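Local structure of succinate dehydrogenase subunit A (Mycolicibacterium smegmatis, 7D6V) at residues 245-250 with 386-391; 216-221 with 491-496. The protein serves as the FAD-carrying subunit of a membrane-bound succinate dehydrogenase and probably oxidises succinate to fumarate at its flavin. All blocks are in the same frame, centred on the assembly; numbering follows the deposited sequence.

Both contacts are buried, and both reach the FAD. Contact 1 is strand pairing: 245-250 and 386-391 lie antiparallel within a sheet beside the flavin. Backbone hydrogen bonds hold it, with apolar packing on one face. Contact 2 is smaller and lies farther from the chain centre. It sets the loop 216-221 against the end of helix 481-495 by packing alone, and Lys217 and Asn493 are only partly buried there. The two touch directly, since Ser219 and Ser220 hydrogen-bond to Cys387 and His388. The loop 216-221 therefore links the flavin-side sheet to a helix of the C-terminal region.

Contact 1: 245-250 with 386-391; sequences FIQFHP and TCHYVM. With FAD (flavin-adenine dinucleotide), chain D.
Gln247 and His388 both place CG anti to the backbone N (chi1 -173° in His388). The two side chains lie side by side and point the same way. Their amide and imidazole planes are only 13° apart. The edge of the His388 ring stands over the benzenoid ring of the flavin, with CE1 3.5 Å from FAD C7. His388 ND1 is hydrogen-bonded to Ser220 OG, which should help to fix the turn of the imidazole. Tyr389 brings the CE2 edge of its ring to O3' of the FAD ribityl chain.

The strands run antiparallel at 154°, and the pairing is broken by a classic beta bulge. His388 and Tyr389 both face Gln247. Gln247 O accepts His388 N at 2.9 Å and, weakly, Tyr389 N at 3.5 Å. Gln247 N in turn donates to Tyr389 O. His249 and Thr386 exchange two backbone bonds at one end, and Met391 N donates to Phe245 O at the other. The bulge probably helps the neighbouring residues His388 and Tyr389 to reach the cofactor together.

The face that carries Ile246, Phe248, Cys387 and Val390 is apolar. Ile246 CG2 lies 3.6 Å from Cys387 SG and also over the rim of one face of the Phe248 ring. Cys387 CB meets Phe248 CE2 at 3.8 Å. Farther along, Ile246 CG1 touches Val390 CG2 at 4.0 Å.

Around the pair, Arg423 makes a cation-pi contact with Tyr389, and His249 NE2 bonds Val264 O. Strand 383-395 also pairs with strand 240-241 and, in parallel, with strand 415-416. Its Cys387 forms backbone bonds with Val218 and Ser220 of the neighbouring loop.

Contact 2: 216-221 with 491-496; sequences FKVSSN and SMNDLV. With FAD (flavin-adenine dinucleotide), chain D.
The Phe216 ring meets a backbone carbonyl edge-on: Val496 O lies in the ring plane, beside CE2. Met492 O is also near this carbon, 3.6 Å from Phe216 CE2. The same Met492 O accepts Val496 N in the last helical turn, so the ring is set against the closing end of the helix. Met492 CB sits over one ring face in a CH-pi contact, 4.3 Å from the Phe216 centroid and 15° off the normal. Met492 bends at chi2 and chi3, and its CE comes within 4.2 Å of Phe216 CZ.

The second patch is made by Asn493. Its CB packs on Lys217 CB at 3.8 Å. Its OD1 lies 3.5 Å from Val218 N, a close approach without a hydrogen bond between them. Lys217 extends onward, and its NZ bonds Gln490 OE1.

At the other end of the loop, Asn221 ND2 bonds His388 O and lies 3.3 Å from FAD C8M. Met492 and Val496 also touch helix 532-556, at Ser547 and Val550.

The arrangement is a loop-on-helix packing between the FAD-binding domain and the C-terminal region, as expected for flavoprotein subunits of the succinate dehydrogenase and fumarate reductase family. Its loop continues into the FAD pocket.

Contact 1: 245-250 with 386-391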
loop_
_atom_site.group_PDB
_atom_site.type_symbol
_atom_site.label_atom_id
_atom_site.label_comp_id
_atom_site.label_asym_id
_atom_site.label_seq_id
_atom_site.Cartn_x
_atom_site.Cartn_y
_atom_site.Cartn_z
ATOM N N PHE A 245 -11.413 -24.166 -14.001
ATOM C CA PHE A 245 -12.243 -22.997 -13.736
ATOM C C PHE A 245 -11.332 -21.856 -13.306
ATOM O O PHE A 245 -10.916 -21.774 -12.149
ATOM C CB PHE A 245 -13.298 -23.320 -12.687
ATOM C CG PHE A 245 -14.371 -24.227 -13.193
ATOM C CD1 PHE A 245 -14.432 -25.542 -12.782
ATOM C CD2 PHE A 245 -15.306 -23.769 -14.097
ATOM C CE1 PHE A 245 -15.407 -26.378 -13.259
ATOM C CE2 PHE A 245 -16.287 -24.600 -14.574
ATOM C CZ PHE A 245 -16.339 -25.905 -14.155
ATOM N N ILE A 246 -11.030 -20.973 -14.250
ATOM C CA ILE A 246 -10.164 -19.825 -14.029
ATOM C C ILE A 246 -10.927 -18.583 -14.451
ATOM O O ILE A 246 -11.538 -18.559 -15.524
ATOM C CB ILE A 246 -8.844 -19.954 -14.811
ATOM C CG1 ILE A 246 -7.995 -21.083 -14.233
ATOM C CG2 ILE A 246 -8.078 -18.646 -14.790
ATOM C CD1 ILE A 246 -6.760 -21.377 -15.031
ATOM N N GLN A 247 -10.906 -17.561 -13.605
ATOM C CA GLN A 247 -11.550 -16.302 -13.940
ATOM C C GLN A 247 -10.657 -15.507 -14.881
ATOM O O GLN A 247 -9.481 -15.267 -14.587
ATOM C CB GLN A 247 -11.859 -15.502 -12.680
ATOM C CG GLN A 247 -12.830 -14.365 -12.917
ATOM C CD GLN A 247 -13.619 -14.010 -11.684
ATOM O OE1 GLN A 247 -14.540 -14.724 -11.294
ATOM N NE2 GLN A 247 -13.250 -12.908 -11.049
ATOM N N PHE A 248 -11.209 -15.129 -16.025
ATOM C CA PHE A 248 -10.554 -14.237 -16.965
ATOM C C PHE A 248 -11.397 -12.983 -17.107
ATOM O O PHE A 248 -12.610 -13.069 -17.325
ATOM C CB PHE A 248 -10.384 -14.885 -18.336
ATOM C CG PHE A 248 -9.444 -16.050 -18.361
ATOM C CD1 PHE A 248 -9.927 -17.343 -18.294
ATOM C CD2 PHE A 248 -8.084 -15.857 -18.495
ATOM C CE1 PHE A 248 -9.070 -18.417 -18.331
ATOM C CE2 PHE A 248 -7.220 -16.930 -18.535
ATOM C CZ PHE A 248 -7.714 -18.210 -18.453
ATOM N N HIS A 249 -10.775 -11.849 -16.978
ATOM C CA HIS A 249 -11.472 -10.634 -17.368
ATOM C C HIS A 249 -11.177 -10.326 -18.831
ATOM O O HIS A 249 -10.006 -10.240 -19.214
ATOM C CB HIS A 249 -11.061 -9.462 -16.494
ATOM C CG HIS A 249 -11.971 -8.282 -16.611
ATOM N ND1 HIS A 249 -13.315 -8.348 -16.312
ATOM C CD2 HIS A 249 -11.734 -7.008 -16.998
ATOM C CE1 HIS A 249 -13.865 -7.164 -16.511
ATOM N NE2 HIS A 249 -12.927 -6.333 -16.926
ATOM N N PRO A 250 -12.204 -10.170 -19.670
ATOM C CA PRO A 250 -11.958 -10.015 -21.113
ATOM C C PRO A 250 -11.215 -8.747 -21.485
ATOM O O PRO A 250 -10.670 -8.677 -22.593
ATOM C CB PRO A 250 -13.372 -10.020 -21.715
ATOM C CG PRO A 250 -14.271 -10.536 -20.631
ATOM C CD PRO A 250 -13.638 -10.127 -19.348
ATOM N N THR A 386 -7.288 -11.193 -19.553
ATOM C CA THR A 386 -6.325 -11.263 -18.462
ATOM C C THR A 386 -6.769 -12.287 -17.426
ATOM O O THR A 386 -7.940 -12.325 -17.045
ATOM C CB THR A 386 -6.128 -9.879 -17.817
ATOM O OG1 THR A 386 -5.122 -9.952 -16.800
ATOM C CG2 THR A 386 -7.421 -9.345 -17.224
ATOM N N CYS A 387 -5.834 -13.130 -16.992
ATOM C CA CYS A 387 -6.100 -14.110 -15.946
ATOM C C CYS A 387 -6.130 -13.426 -14.584
ATOM O O CYS A 387 -5.214 -12.672 -14.245
ATOM C CB CYS A 387 -5.033 -15.203 -15.970
ATOM S SG CYS A 387 -5.220 -16.490 -14.724
ATOM N N HIS A 388 -7.180 -13.680 -13.805
ATOM C CA HIS A 388 -7.364 -13.004 -12.528
ATOM C C HIS A 388 -7.370 -13.950 -11.339
ATOM O O HIS A 388 -6.611 -13.744 -10.385
ATOM C CB HIS A 388 -8.673 -12.200 -12.559
ATOM C CG HIS A 388 -8.880 -11.333 -11.358
ATOM N ND1 HIS A 388 -7.967 -10.381 -10.962
ATOM C CD2 HIS A 388 -9.895 -11.275 -10.466
ATOM C CE1 HIS A 388 -8.411 -9.774 -9.878
ATOM N NE2 HIS A 388 -9.578 -10.298 -9.556
ATOM N N TYR A 389 -8.202 -14.987 -11.366
ATOM C CA TYR A 389 -8.443 -15.822 -10.201
ATOM C C TYR A 389 -8.620 -17.263 -10.651
ATOM O O TYR A 389 -9.089 -17.526 -11.758
ATOM C CB TYR A 389 -9.688 -15.346 -9.439
ATOM C CG TYR A 389 -9.927 -16.010 -8.102
ATOM C CD1 TYR A 389 -10.727 -17.137 -7.995
ATOM C CD2 TYR A 389 -9.378 -15.488 -6.943
ATOM C CE1 TYR A 389 -10.957 -17.734 -6.777
ATOM C CE2 TYR A 389 -9.600 -16.080 -5.723
ATOM C CZ TYR A 389 -10.388 -17.203 -5.645
ATOM O OH TYR A 389 -10.613 -17.794 -4.425
ATOM N N VAL A 390 -8.240 -18.196 -9.785
ATOM C CA VAL A 390 -8.443 -19.618 -10.031
ATOM C C VAL A 390 -9.410 -20.145 -8.978
ATOM O O VAL A 390 -9.160 -20.025 -7.774
ATOM C CB VAL A 390 -7.116 -20.400 -10.043
ATOM C CG1 VAL A 390 -6.343 -20.234 -8.739
ATOM C CG2 VAL A 390 -7.370 -21.867 -10.336
ATOM N N MET A 391 -10.533 -20.695 -9.435
ATOM C CA MET A 391 -11.543 -21.239 -8.538
ATOM C C MET A 391 -11.234 -22.660 -8.098
ATOM O O MET A 391 -11.882 -23.159 -7.173
ATOM C CB MET A 391 -12.916 -21.188 -9.208
ATOM C CG MET A 391 -13.543 -19.808 -9.218
ATOM S SD MET A 391 -12.840 -18.752 -10.496
ATOM C CE MET A 391 -13.935 -19.081 -11.863
HETATM P PA FAD D . -2.122 -14.403 -0.676
HETATM O O1A FAD D . -2.239 -13.537 0.523
HETATM O O2A FAD D . -2.316 -13.814 -2.020
HETATM O O5B FAD D . -0.647 -15.016 -0.664
HETATM C C5B FAD D . -0.340 -16.323 -0.216
HETATM C C4B FAD D . 0.938 -16.299 0.605
HETATM O O4B FAD D . 1.644 -17.526 0.458
HETATM C C3B FAD D . 1.916 -15.222 0.202
HETATM O O3B FAD D . 2.415 -14.641 1.397
HETATM C C2B FAD D . 3.043 -15.963 -0.468
HETATM O O2B FAD D . 4.297 -15.311 -0.319
HETATM C C1B FAD D . 3.027 -17.269 0.269
HETATM N N9A FAD D . 3.654 -18.338 -0.524
HETATM C C8A FAD D . 3.295 -18.739 -1.742
HETATM N N7A FAD D . 4.084 -19.743 -2.165
HETATM C C5A FAD D . 4.973 -19.992 -1.200
HETATM C C6A FAD D . 6.093 -20.921 -0.990
HETATM N N6A FAD D . 6.440 -21.819 -1.924
HETATM N N1A FAD D . 6.762 -20.844 0.166
HETATM C C2A FAD D . 6.438 -19.967 1.120
HETATM N N3A FAD D . 5.438 -19.097 0.996
HETATM C C4A FAD D . 4.683 -19.063 -0.118
HETATM N N1 FAD D . -10.947 -10.563 -4.080
HETATM C C2 FAD D . -12.022 -9.900 -3.610
HETATM O O2 FAD D . -12.847 -10.522 -2.934
HETATM N N3 FAD D . -12.243 -8.606 -3.838
HETATM C C4 FAD D . -11.408 -7.870 -4.560
HETATM O O4 FAD D . -11.634 -6.669 -4.758
HETATM C C4X FAD D . -10.205 -8.508 -5.120
HETATM N N5 FAD D . -9.320 -7.820 -5.856
HETATM C C5X FAD D . -8.231 -8.432 -6.347
HETATM C C6 FAD D . -7.325 -7.707 -7.103
HETATM C C7 FAD D . -6.203 -8.328 -7.616
HETATM C C7M FAD D . -5.216 -7.555 -8.439
HETATM C C8 FAD D . -5.971 -9.763 -7.356
HETATM C C8M FAD D . -4.752 -10.438 -7.913
HETATM C C9 FAD D . -6.868 -10.492 -6.599
HETATM C C9A FAD D . -7.990 -9.872 -6.089
HETATM N N10 FAD D . -8.901 -10.607 -5.326
HETATM C C10 FAD D . -10.021 -9.938 -4.825
HETATM C "C1'" FAD D . -8.683 -12.021 -5.044
HETATM C "C2'" FAD D . -8.188 -12.180 -3.611
HETATM O "O2'" FAD D . -7.330 -11.096 -3.264
HETATM C "C3'" FAD D . -7.387 -13.455 -3.413
HETATM O "O3'" FAD D . -8.249 -14.567 -3.611
HETATM C "C4'" FAD D . -6.824 -13.520 -2.002
HETATM O "O4'" FAD D . -5.951 -12.421 -1.784
HETATM C "C5'" FAD D . -6.047 -14.796 -1.746
HETATM O "O5'" FAD D . -5.401 -14.654 -0.490
HETATM P P FAD D . -4.505 -15.803 0.157
HETATM O O1P FAD D . -4.334 -15.463 1.595
HETATM O O2P FAD D . -5.066 -17.133 -0.198
HETATM O O3P FAD D . -3.084 -15.682 -0.587
#

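Contact 2: 216-221 with 491-496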
loop_
_atom_site.group_PDB
_atom_site.type_symbol
_atom_site.label_atom_id
_atom_site.label_comp_id
_atom_site.label_asym_id
_atom_site.label_seq_id
_atom_site.Cartn_x
_atom_site.Cartn_y
_atom_site.Cartn_z
ATOM N N PHE A 216 0.484 -17.521 -16.992
ATOM C CA PHE A 216 -0.183 -16.887 -18.116
ATOM C C PHE A 216 0.525 -15.589 -18.473
ATOM O O PHE A 216 1.042 -14.884 -17.602
ATOM C CB PHE A 216 -1.656 -16.611 -17.797
ATOM C CG PHE A 216 -2.504 -17.844 -17.773
ATOM C CD1 PHE A 216 -2.522 -18.665 -16.660
ATOM C CD2 PHE A 216 -3.277 -18.190 -18.863
ATOM C CE1 PHE A 216 -3.292 -19.801 -16.635
ATOM C CE2 PHE A 216 -4.050 -19.327 -18.842
ATOM C CZ PHE A 216 -4.058 -20.133 -17.729
ATOM N N LYS A 217 0.544 -15.282 -19.772
ATOM C CA LYS A 217 1.264 -14.105 -20.245
ATOM C C LYS A 217 0.640 -12.821 -19.716
ATOM O O LYS A 217 1.355 -11.910 -19.283
ATOM C CB LYS A 217 1.302 -14.095 -21.771
ATOM C CG LYS A 217 2.168 -13.004 -22.357
ATOM C CD LYS A 217 2.204 -13.092 -23.867
ATOM C CE LYS A 217 3.049 -11.985 -24.461
ATOM N NZ LYS A 217 3.220 -12.157 -25.927
ATOM N N VAL A 218 -0.685 -12.727 -19.740
ATOM C CA VAL A 218 -1.403 -11.557 -19.251
ATOM C C VAL A 218 -2.140 -11.961 -17.985
ATOM O O VAL A 218 -2.993 -12.855 -18.013
ATOM C CB VAL A 218 -2.373 -11.002 -20.304
ATOM C CG1 VAL A 218 -2.864 -9.627 -19.894
ATOM C CG2 VAL A 218 -1.702 -10.944 -21.659
ATOM N N SER A 219 -1.815 -11.301 -16.879
ATOM C CA SER A 219 -2.388 -11.649 -15.589
ATOM C C SER A 219 -2.231 -10.471 -14.644
ATOM O O SER A 219 -1.326 -9.650 -14.799
ATOM C CB SER A 219 -1.720 -12.896 -15.003
ATOM O OG SER A 219 -2.389 -13.330 -13.837
ATOM N N SER A 220 -3.123 -10.406 -13.660
ATOM C CA SER A 220 -3.088 -9.378 -12.631
ATOM C C SER A 220 -2.384 -9.844 -11.365
ATOM O O SER A 220 -2.405 -9.130 -10.359
ATOM C CB SER A 220 -4.507 -8.923 -12.296
ATOM O OG SER A 220 -5.281 -9.998 -11.801
ATOM N N ASN A 221 -1.753 -11.011 -11.395
ATOM C CA ASN A 221 -1.269 -11.655 -10.186
ATOM C C ASN A 221 0.185 -11.289 -9.902
ATOM O O ASN A 221 0.922 -10.824 -10.774
ATOM C CB ASN A 221 -1.430 -13.169 -10.294
ATOM C CG ASN A 221 -2.886 -13.597 -10.348
ATOM O OD1 ASN A 221 -3.194 -14.768 -10.539
ATOM N ND2 ASN A 221 -3.790 -12.643 -10.174
ATOM N N SER A 491 2.298 -20.130 -24.394
ATOM C CA SER A 491 1.501 -21.300 -24.747
ATOM C C SER A 491 0.207 -21.357 -23.945
ATOM O O SER A 491 -0.863 -21.637 -24.499
ATOM C CB SER A 491 2.321 -22.568 -24.535
ATOM O OG SER A 491 3.491 -22.543 -25.330
ATOM N N MET A 492 0.280 -21.084 -22.640
ATOM C CA MET A 492 -0.928 -21.119 -21.823
ATOM C C MET A 492 -1.891 -20.004 -22.203
ATOM O O MET A 492 -3.105 -20.221 -22.248
ATOM C CB MET A 492 -0.576 -21.042 -20.339
ATOM C CG MET A 492 0.224 -22.223 -19.835
ATOM S SD MET A 492 -0.698 -23.762 -19.982
ATOM C CE MET A 492 -1.912 -23.554 -18.686
ATOM N N ASN A 493 -1.376 -18.806 -22.484
ATOM C CA ASN A 493 -2.255 -17.716 -22.889
ATOM C C ASN A 493 -2.944 -18.023 -24.214
ATOM O O ASN A 493 -4.136 -17.745 -24.379
ATOM C CB ASN A 493 -1.463 -16.414 -22.987
ATOM C CG ASN A 493 -2.314 -15.195 -22.715
ATOM O OD1 ASN A 493 -2.724 -14.951 -21.582
ATOM N ND2 ASN A 493 -2.585 -14.422 -23.756
ATOM N N ASP A 494 -2.209 -18.591 -25.171
ATOM C CA ASP A 494 -2.784 -18.843 -26.488
ATOM C C ASP A 494 -3.795 -19.983 -26.455
ATOM O O ASP A 494 -4.904 -19.854 -26.980
ATOM C CB ASP A 494 -1.674 -19.149 -27.493
ATOM C CG ASP A 494 -0.802 -17.950 -27.777
ATOM O OD1 ASP A 494 -0.904 -16.948 -27.042
ATOM O OD2 ASP A 494 -0.008 -18.010 -28.738
ATOM N N LEU A 495 -3.433 -21.110 -25.842
ATOM C CA LEU A 495 -4.199 -22.333 -26.031
ATOM C C LEU A 495 -5.103 -22.687 -24.858
ATOM O O LEU A 495 -5.969 -23.552 -25.009
ATOM C CB LEU A 495 -3.252 -23.501 -26.328
ATOM C CG LEU A 495 -2.210 -23.194 -27.408
ATOM C CD1 LEU A 495 -1.216 -24.323 -27.555
ATOM C CD2 LEU A 495 -2.879 -22.904 -28.737
ATOM N N VAL A 496 -4.932 -22.055 -23.700
ATOM C CA VAL A 496 -5.842 -22.227 -22.569
ATOM C C VAL A 496 -6.244 -20.818 -22.138
ATOM O O VAL A 496 -5.607 -20.206 -21.278
ATOM C CB VAL A 496 -5.206 -23.004 -21.413
ATOM C CG1 VAL A 496 -6.149 -23.072 -20.228
ATOM C CG2 VAL A 496 -4.799 -24.398 -21.861
HETATM P PA FAD D . -2.122 -14.403 -0.676
HETATM O O1A FAD D . -2.239 -13.537 0.523
HETATM O O2A FAD D . -2.316 -13.814 -2.020
HETATM O O5B FAD D . -0.647 -15.016 -0.664
HETATM C C5B FAD D . -0.340 -16.323 -0.216
HETATM C C4B FAD D . 0.938 -16.299 0.605
HETATM O O4B FAD D . 1.644 -17.526 0.458
HETATM C C3B FAD D . 1.916 -15.222 0.202
HETATM O O3B FAD D . 2.415 -14.641 1.397
HETATM C C2B FAD D . 3.043 -15.963 -0.468
HETATM O O2B FAD D . 4.297 -15.311 -0.319
HETATM C C1B FAD D . 3.027 -17.269 0.269
HETATM N N9A FAD D . 3.654 -18.338 -0.524
HETATM C C8A FAD D . 3.295 -18.739 -1.742
HETATM N N7A FAD D . 4.084 -19.743 -2.165
HETATM C C5A FAD D . 4.973 -19.992 -1.200
HETATM C C6A FAD D . 6.093 -20.921 -0.990
HETATM N N6A FAD D . 6.440 -21.819 -1.924
HETATM N N1A FAD D . 6.762 -20.844 0.166
HETATM C C2A FAD D . 6.438 -19.967 1.120
HETATM N N3A FAD D . 5.438 -19.097 0.996
HETATM C C4A FAD D . 4.683 -19.063 -0.118
HETATM N N1 FAD D . -10.947 -10.563 -4.080
HETATM C C2 FAD D . -12.022 -9.900 -3.610
HETATM O O2 FAD D . -12.847 -10.522 -2.934
HETATM N N3 FAD D . -12.243 -8.606 -3.838
HETATM C C4 FAD D . -11.408 -7.870 -4.560
HETATM O O4 FAD D . -11.634 -6.669 -4.758
HETATM C C4X FAD D . -10.205 -8.508 -5.120
HETATM N N5 FAD D . -9.320 -7.820 -5.856
HETATM C C5X FAD D . -8.231 -8.432 -6.347
HETATM C C6 FAD D . -7.325 -7.707 -7.103
HETATM C C7 FAD D . -6.203 -8.328 -7.616
HETATM C C7M FAD D . -5.216 -7.555 -8.439
HETATM C C8 FAD D . -5.971 -9.763 -7.356
HETATM C C8M FAD D . -4.752 -10.438 -7.913
HETATM C C9 FAD D . -6.868 -10.492 -6.599
HETATM C C9A FAD D . -7.990 -9.872 -6.089
HETATM N N10 FAD D . -8.901 -10.607 -5.326
HETATM C C10 FAD D . -10.021 -9.938 -4.825
HETATM C "C1'" FAD D . -8.683 -12.021 -5.044
HETATM C "C2'" FAD D . -8.188 -12.180 -3.611
HETATM O "O2'" FAD D . -7.330 -11.096 -3.264
HETATM C "C3'" FAD D . -7.387 -13.455 -3.413
HETATM O "O3'" FAD D . -8.249 -14.567 -3.611
HETATM C "C4'" FAD D . -6.824 -13.520 -2.002
HETATM O "O4'" FAD D . -5.951 -12.421 -1.784
HETATM C "C5'" FAD D . -6.047 -14.796 -1.746
HETATM O "O5'" FAD D . -5.401 -14.654 -0.490
HETATM P P FAD D . -4.505 -15.803 0.157
HETATM O O1P FAD D . -4.334 -15.463 1.595
HETATM O O2P FAD D . -5.066 -17.133 -0.198
HETATM O O3P FAD D . -3.084 -15.682 -0.587
#